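Local coordinates for conserved Archaeal protein (Sulfolobus acidocaldarius, PDB 4OPC), which uses a bound FAD to hydrogenate the double bonds of the geranylgeranyl chains of archaeal membrane lipids, turning unsaturated archaeols into saturated ones, at residues Ala305-Ser308 / Gly309-Ala313; Leu330-Met333 / Asn334-Tyr337. All coordinates share one frame; numbering follows the deposited sequence.

Contact 1 of 2, residues Ala305-Ser308 / Gly309-Ala313; sequences AMIS and GYCAA
From Ala305 to Ala312 the backbone is regular alpha-helix, each carbonyl of the first four residues accepting an i+4 amide: Gly309 N on Ala305 O, Tyr310 N on Met306 O, Cys311 N on Ile307 O at 2.9 Å, and Ala312 N on Ser308 O. The first of these carbonyls has a second donor. Ser308 OG reaches Ala305 O at 2.7 Å, and does so because its hydroxyl sits between the backbone N and the carbonyl carbon (chi1 71°), folded back along the preceding turn. It meets the oxygen at a C=O...OG angle of 119°, well off the line that the Gly309 amide follows. Ser308 OG also pairs with Gly288 N; a hydroxyl suits this buried turn, facing the loop around Ile287 and Thr293, because it can donate to the carbonyl and accept the Gly288 amide at once. An alanine here would lose both bonds and is likely to leave the amide of Gly288 without its mate. On another side of the helix Ile307 CG2 lies 4.3 Å from Cys311 SG, a loose apolar touch one turn apart; the branched Ile307 also packs on His56 and Tyr341 and touches the bound lipid, while the sulfur is committed to a disulfide with Cys336. Tyr310, its CG anti to the backbone N (chi1 164°), carries its ring away from Ala305-Ser308; CB stays 3.4 Å from Ile307 O, which lies at the ring's edge. The small Ala305 lies close to the dihydro-FAD. The chemistry thus divides round the helix: a hydroxyl stitching it to a loop, a hydrocarbon lining the lipid pocket and a sulfur fixing it covalently to its neighbour.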
loop_
_atom_site.group_PDB
_atom_site.type_symbol
_atom_site.label_atom_id
_atom_site.label_comp_id
_atom_site.label_asym_id
_atom_site.label_seq_id
_atom_site.Cartn_x
_atom_site.Cartn_y
_atom_site.Cartn_z
ATOM N N ALA A 305 2.721 -0.139 4.829
ATOM C CA ALA A 305 1.929 0.378 5.949
ATOM C C ALA A 305 2.723 0.265 7.240
ATOM O O ALA A 305 2.775 1.213 8.024
ATOM C CB ALA A 305 0.627 -0.388 6.086
ATOM N N MET A 306 3.316 -0.905 7.480
ATOM C CA MET A 306 4.153 -1.090 8.673
ATOM C C MET A 306 5.363 -0.155 8.694
ATOM O O MET A 306 5.703 0.389 9.740
ATOM C CB MET A 306 4.595 -2.543 8.815
ATOM C CG MET A 306 3.422 -3.496 9.055
ATOM S SD MET A 306 3.919 -5.139 9.572
ATOM C CE MET A 306 4.560 -5.648 8.003
ATOM N N ILE A 307 6.002 0.040 7.542
ATOM C CA ILE A 307 7.099 0.999 7.467
ATOM C C ILE A 307 6.592 2.386 7.865
ATOM O O ILE A 307 7.232 3.091 8.640
ATOM C CB ILE A 307 7.714 1.039 6.057
ATOM C CG1 ILE A 307 8.355 -0.312 5.711
ATOM C CG2 ILE A 307 8.732 2.172 5.976
ATOM C CD1 ILE A 307 8.899 -0.379 4.278
ATOM N N SER A 308 5.437 2.783 7.350
ATOM C CA SER A 308 4.917 4.102 7.691
ATOM C C SER A 308 4.600 4.233 9.192
ATOM O O SER A 308 4.817 5.293 9.758
ATOM C CB SER A 308 3.733 4.500 6.784
ATOM O OG SER A 308 2.555 3.751 7.064
ATOM N N GLY A 309 4.138 3.159 9.832
ATOM C CA GLY A 309 3.904 3.195 11.267
ATOM C C GLY A 309 5.197 3.350 12.045
ATOM O O GLY A 309 5.251 4.078 13.050
ATOM N N TYR A 310 6.233 2.637 11.609
ATOM C CA TYR A 310 7.572 2.772 12.164
ATOM C C TYR A 310 8.064 4.220 12.062
ATOM O O TYR A 310 8.553 4.783 13.038
ATOM C CB TYR A 310 8.519 1.787 11.462
ATOM C CG TYR A 310 10.001 2.049 11.641
ATOM C CD1 TYR A 310 10.701 1.482 12.688
ATOM C CD2 TYR A 310 10.700 2.841 10.731
ATOM C CE1 TYR A 310 12.059 1.717 12.848
ATOM C CE2 TYR A 310 12.050 3.081 10.880
ATOM C CZ TYR A 310 12.723 2.517 11.942
ATOM O OH TYR A 310 14.071 2.748 12.098
ATOM N N CYS A 311 7.929 4.821 10.886
ATOM C CA CYS A 311 8.417 6.187 10.702
ATOM C C CYS A 311 7.596 7.174 11.515
ATOM O O CYS A 311 8.133 8.151 12.036
ATOM C CB CYS A 311 8.380 6.582 9.225
ATOM S SG CYS A 311 9.653 5.757 8.208
ATOM N N ALA A 312 6.295 6.926 11.631
ATOM C CA ALA A 312 5.459 7.793 12.446
ATOM C C ALA A 312 5.880 7.757 13.903
ATOM O O ALA A 312 5.982 8.798 14.555
ATOM C CB ALA A 312 3.997 7.408 12.310
ATOM N N ALA A 313 6.119 6.557 14.417
ATOM C CA ALA A 313 6.540 6.419 15.804
ATOM C C ALA A 313 7.854 7.164 16.039
ATOM O O ALA A 313 8.015 7.868 17.050
ATOM C CB ALA A 313 6.680 4.963 16.169
#

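Contact 2 of 2, residues Leu330-Met333 / Asn334-Tyr337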
loop_
_atom_site.group_PDB
_atom_site.type_symbol
_atom_site.label_atom_id
_atom_site.label_comp_id
_atom_site.label_asym_id
_atom_site.label_seq_id
_atom_site.Cartn_x
_atom_site.Cartn_y
_atom_site.Cartn_z
ATOM N N LEU A 330 7.431 17.541 13.036
ATOM C CA LEU A 330 7.070 16.177 12.677
ATOM C C LEU A 330 7.653 15.773 11.318
ATOM O O LEU A 330 7.404 14.671 10.836
ATOM C CB LEU A 330 5.542 16.049 12.655
ATOM C CG LEU A 330 4.875 16.164 14.032
ATOM C CD1 LEU A 330 3.378 16.314 13.891
ATOM C CD2 LEU A 330 5.193 14.963 14.905
ATOM N N TRP A 331 8.441 16.661 10.724
ATOM C CA TRP A 331 8.899 16.505 9.337
ATOM C C TRP A 331 9.752 15.261 9.107
ATOM O O TRP A 331 9.838 14.767 7.979
ATOM C CB TRP A 331 9.666 17.756 8.909
ATOM C CG TRP A 331 9.660 18.004 7.428
ATOM C CD1 TRP A 331 10.723 17.920 6.576
ATOM C CD2 TRP A 331 8.529 18.371 6.626
ATOM N NE1 TRP A 331 10.327 18.222 5.297
ATOM C CE2 TRP A 331 8.986 18.506 5.302
ATOM C CE3 TRP A 331 7.181 18.620 6.905
ATOM C CZ2 TRP A 331 8.133 18.856 4.251
ATOM C CZ3 TRP A 331 6.337 18.972 5.863
ATOM C CH2 TRP A 331 6.815 19.082 4.554
ATOM N N ASP A 332 10.378 14.753 10.165
ATOM C CA ASP A 332 11.174 13.531 10.057
ATOM C C ASP A 332 10.346 12.355 9.566
ATOM O O ASP A 332 10.888 11.381 9.044
ATOM C CB ASP A 332 11.820 13.172 11.396
ATOM C CG ASP A 332 13.069 13.976 11.674
ATOM O OD1 ASP A 332 13.592 14.613 10.736
ATOM O OD2 ASP A 332 13.530 13.957 12.830
ATOM N N MET A 333 9.031 12.441 9.740
ATOM C CA MET A 333 8.133 11.425 9.197
ATOM C C MET A 333 8.388 11.288 7.700
ATOM O O MET A 333 8.549 10.179 7.178
ATOM C CB MET A 333 6.671 11.808 9.425
ATOM C CG MET A 333 5.687 10.941 8.652
ATOM S SD MET A 333 5.718 9.230 9.232
ATOM C CE MET A 333 4.894 8.394 7.883
ATOM N N ASN A 334 8.431 12.427 7.020
ATOM C CA ASN A 334 8.643 12.452 5.579
ATOM C C ASN A 334 10.033 11.963 5.218
ATOM O O ASN A 334 10.191 11.151 4.313
ATOM C CB ASN A 334 8.465 13.865 5.043
ATOM C CG ASN A 334 7.028 14.313 5.046
ATOM O OD1 ASN A 334 6.139 13.559 4.670
ATOM N ND2 ASN A 334 6.795 15.547 5.461
ATOM N N ILE A 335 11.041 12.467 5.919
ATOM C CA ILE A 335 12.418 12.080 5.619
ATOM C C ILE A 335 12.607 10.567 5.765
ATOM O O ILE A 335 13.144 9.902 4.866
ATOM C CB ILE A 335 13.410 12.802 6.532
ATOM C CG1 ILE A 335 13.215 14.325 6.465
ATOM C CG2 ILE A 335 14.839 12.393 6.182
ATOM C CD1 ILE A 335 13.252 14.887 5.069
ATOM N N CYS A 336 12.146 10.027 6.888
ATOM C CA CYS A 336 12.236 8.594 7.166
ATOM C C CYS A 336 11.482 7.791 6.117
ATOM O O CYS A 336 12.041 6.860 5.518
ATOM C CB CYS A 336 11.673 8.293 8.567
ATOM S SG CYS A 336 11.425 6.519 9.028
ATOM N N TYR A 337 10.225 8.150 5.861
ATOM C CA TYR A 337 9.427 7.347 4.938
ATOM C C TYR A 337 9.936 7.392 3.502
ATOM O O TYR A 337 9.982 6.354 2.836
ATOM C CB TYR A 337 7.930 7.693 4.992
ATOM C CG TYR A 337 7.169 6.716 4.156
ATOM C CD1 TYR A 337 6.893 5.437 4.630
ATOM C CD2 TYR A 337 6.805 7.016 2.851
ATOM C CE1 TYR A 337 6.240 4.508 3.837
ATOM C CE2 TYR A 337 6.157 6.088 2.059
ATOM C CZ TYR A 337 5.883 4.832 2.559
ATOM O OH TYR A 337 5.260 3.883 1.788
#
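Trp331 meets Asn334 and Ile335 near the start of helix 332-357. Its carbonyl oxygen is shared by two amides, each weakly bound: Asn334 N at 2.9 Å, bent to 128°, and Ile335 N at 3.3 Å but straighter. With CG anti to its own backbone N (chi1 -154°), the indole stands beside the first turn, and Asn334 ND2 comes over one face, 3.3 Å above the plane and offset toward the rim. Trp331 CE3 is the ring atom nearest to ND2, at 3.4 Å. The amide plane is turned 79° from the ring, so the two flat groups meet nearly at right angles and not as a stack. Hydrogen bonds elsewhere hold both: Trp331 NE1 to Pro428 O, Asn334 OD1 to Met279 N and ND2 to Thr278 OG1. An asparagine fits this buried place because its two ends can serve a backbone amide and a hydroxyl of the same loop at once. Ile335 CD1 approaches Trp331 CD1 obliquely at 4.2 Å, adding an apolar touch where Ile335 is partly exposed. This first turn packs, through Met333, on helix 302-322 and on strand 284-286 of the six-stranded, mainly parallel sheet of the Rossmann-type FAD-binding region. The next two carbonyls accept stronger i+4 amides, Asp332 O taking Cys336 N at 2.8 Å with a nearly straight N-H. Asp332 itself is exposed, as suits a charged residue at the surface. Met333 O in turn takes Tyr337 N at 2.9 Å. The Met333 side chain, bent at chi2, brings CE to 4.3 Å from Tyr337 CB; long and flexible, it also packs on Ile285 and Ala315. Tyr337 carries its hydroxyl onward to Gln345 OE1.

In the fold
Contact 1 comes first along the chain, inside helix 302-322, and contact 2 follows where helix 332-357 begins, after the short helix 327-330. Each is a local turn of one helix and closes no long loop; the two lie in series, neither nested nor crossed, with centres about 10 Å apart. What joins them is the disulfide, Cys311 SG to Cys336 SG at 2.1 Å, which closes a covalent loop of 26 residues between the two long helices. Beside it Met333 SD packs 3.4 Å from Ala312 N. The helix next to FAD and the lipid is thereby fastened to the one that carries the lipid-binding Tyr341.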